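Local coordinates for putative histidinol-phosphate aminotransferase (Erwinia carotovora atroseptica, PDB 3LY1), which binds pyridoxal 5'-phosphate and probably acts as a transaminase, perhaps on histidinol phosphate, at residues A[22-27]-A[327-332]. Sequence-based numbering, arbitrary orientation.
Sequences NFNENP and WCRISL
N22 offers its backbone O to R329 NH2 at 2.9 Å, a weak, bent bond made at the guanidinium edge, where the active-site loop 22-27 of this fold-type I (class I/II) aminotransferase meets strand 327-331 of the small domain. R329, its chain bent at chi3 (68°) to bring the guanidinium to the loop, hydrogen-bonds through NH1 to N152, a pyridoxal-phosphate-binding residue, and through NH2 to a bound citrate, consistent with the arginine that holds the substrate carboxylate in this family. F23 turns away from the strand, its ring in a cation-pi contact with K50 of the second subunit. N24 meets both R329 and S331: its backbone N donates to S331 OG (3.0 Å, 148°), and its side-chain ND2 reaches the same oxygen at 2.7 Å, though weakly. The side-chain amide plane, 53° from that of the guanidinium, sets OD1 over one guanidinium face, off toward its rim, 3.4 Å from R329 NH1 but too poorly angled for a hydrogen bond. E25 points its carboxylate to the second subunit, forming a salt bridge with R47 there. P27 brings CG and CD against the backbone of L332 just beyond the strand, each 3.7 Å from L332 O.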
loop_
_atom_site.group_PDB
_atom_site.type_symbol
_atom_site.label_atom_id
_atom_site.label_comp_id
_atom_site.label_asym_id
_atom_site.label_seq_id
_atom_site.Cartn_x
_atom_site.Cartn_y
_atom_site.Cartn_z
ATOM N N ASN A 22 14.469 17.076 6.436
ATOM C CA ASN A 22 15.117 15.796 6.680
ATOM C C ASN A 22 14.729 14.659 5.727
ATOM O O ASN A 22 15.475 13.692 5.612
ATOM C CB ASN A 22 14.930 15.345 8.147
ATOM C CG ASN A 22 13.474 15.393 8.647
ATOM O OD1 ASN A 22 12.568 15.999 8.020
ATOM N ND2 ASN A 22 13.258 14.786 9.839
ATOM N N PHE A 23 13.572 14.761 5.076
ATOM C CA PHE A 23 13.022 13.627 4.309
ATOM C C PHE A 23 12.595 13.972 2.866
ATOM O O PHE A 23 11.788 13.250 2.259
ATOM C CB PHE A 23 11.831 13.009 5.073
ATOM C CG PHE A 23 12.197 12.388 6.410
ATOM C CD1 PHE A 23 13.286 11.498 6.531
ATOM C CD2 PHE A 23 11.438 12.662 7.542
ATOM C CE1 PHE A 23 13.593 10.915 7.775
ATOM C CE2 PHE A 23 11.747 12.106 8.780
ATOM C CZ PHE A 23 12.824 11.248 8.902
ATOM N N ASN A 24 13.153 15.042 2.301
ATOM C CA ASN A 24 12.855 15.493 0.939
ATOM C C ASN A 24 11.372 15.675 0.647
ATOM O O ASN A 24 10.909 15.513 -0.502
ATOM C CB ASN A 24 13.474 14.556 -0.125
ATOM C CG ASN A 24 14.993 14.434 -0.028
ATOM O OD1 ASN A 24 15.607 13.427 -0.524
ATOM N ND2 ASN A 24 15.615 15.413 0.595
ATOM N N GLU A 25 10.612 15.997 1.681
ATOM C CA GLU A 25 9.194 16.282 1.515
ATOM C C GLU A 25 9.088 17.669 0.926
ATOM O O GLU A 25 9.944 18.519 1.172
ATOM C CB GLU A 25 8.460 16.185 2.865
ATOM C CG GLU A 25 8.669 14.804 3.536
ATOM C CD GLU A 25 8.504 14.813 5.055
ATOM O OE1 GLU A 25 9.023 15.739 5.728
ATOM O OE2 GLU A 25 7.882 13.859 5.579
ATOM N N ASN A 26 8.036 17.918 0.152
ATOM C CA ASN A 26 7.766 19.230 -0.393
ATOM C C ASN A 26 7.233 20.032 0.793
ATOM O O ASN A 26 6.360 19.510 1.499
ATOM C CB ASN A 26 6.697 19.131 -1.482
ATOM C CG ASN A 26 6.577 20.381 -2.326
ATOM O OD1 ASN A 26 6.539 21.518 -1.808
ATOM N ND2 ASN A 26 6.461 20.186 -3.635
ATOM N N PRO A 27 7.809 21.238 1.064
ATOM C CA PRO A 27 7.446 22.073 2.227
ATOM C C PRO A 27 6.170 22.876 1.996
ATOM O O PRO A 27 5.617 23.465 2.944
ATOM C CB PRO A 27 8.643 23.021 2.365
ATOM C CG PRO A 27 9.108 23.209 0.938
ATOM C CD PRO A 27 8.933 21.834 0.309
ATOM N N TRP A 327 29.692 14.456 4.571
ATOM C CA TRP A 327 28.700 15.181 3.739
ATOM C C TRP A 327 27.349 15.106 4.417
ATOM O O TRP A 327 27.083 14.149 5.181
ATOM C CB TRP A 327 28.623 14.579 2.329
ATOM C CG TRP A 327 29.859 14.845 1.507
ATOM C CD1 TRP A 327 31.101 14.285 1.689
ATOM C CD2 TRP A 327 29.990 15.751 0.408
ATOM N NE1 TRP A 327 31.981 14.782 0.759
ATOM C CE2 TRP A 327 31.325 15.686 -0.032
ATOM C CE3 TRP A 327 29.106 16.599 -0.260
ATOM C CZ2 TRP A 327 31.789 16.448 -1.088
ATOM C CZ3 TRP A 327 29.575 17.363 -1.307
ATOM C CH2 TRP A 327 30.911 17.272 -1.718
ATOM N N CYS A 328 26.518 16.106 4.174
ATOM C CA CYS A 328 25.158 16.107 4.674
ATOM C C CYS A 328 24.156 16.449 3.558
ATOM O O CYS A 328 24.432 17.242 2.654
ATOM C CB CYS A 328 24.977 17.068 5.863
ATOM S SG CYS A 328 25.417 18.774 5.537
ATOM N N ARG A 329 22.987 15.831 3.645
ATOM C CA ARG A 329 21.923 16.088 2.722
ATOM C C ARG A 329 20.924 16.958 3.442
ATOM O O ARG A 329 20.377 16.567 4.502
ATOM C CB ARG A 329 21.242 14.778 2.275
ATOM C CG ARG A 329 20.252 15.046 1.111
ATOM C CD ARG A 329 19.310 13.841 0.857
ATOM N NE ARG A 329 18.391 13.690 1.988
ATOM C CZ ARG A 329 17.648 12.625 2.220
ATOM N NH1 ARG A 329 17.727 11.567 1.419
ATOM N NH2 ARG A 329 16.853 12.606 3.281
ATOM N N ILE A 330 20.718 18.151 2.896
ATOM C CA ILE A 330 19.847 19.136 3.467
ATOM C C ILE A 330 18.650 19.280 2.541
ATOM O O ILE A 330 18.809 19.721 1.415
ATOM C CB ILE A 330 20.525 20.529 3.511
ATOM C CG1 ILE A 330 21.841 20.496 4.275
ATOM C CG2 ILE A 330 19.562 21.560 4.086
ATOM C CD1 ILE A 330 21.745 20.005 5.717
ATOM N N SER A 331 17.453 18.898 2.972
ATOM C CA SER A 331 16.273 19.135 2.104
ATOM C C SER A 331 15.938 20.625 1.977
ATOM O O SER A 331 16.215 21.457 2.855
ATOM C CB SER A 331 15.028 18.306 2.540
ATOM O OG SER A 331 15.424 16.950 2.860
ATOM N N LEU A 332 15.300 20.973 0.883
ATOM C CA LEU A 332 14.978 22.373 0.666
ATOM C C LEU A 332 13.600 22.678 1.240
ATOM O O LEU A 332 12.599 22.102 0.830
ATOM C CB LEU A 332 15.107 22.735 -0.795
ATOM C CG LEU A 332 16.507 22.634 -1.414
ATOM C CD1 LEU A 332 16.474 22.961 -2.935
ATOM C CD2 LEU A 332 17.517 23.523 -0.703
#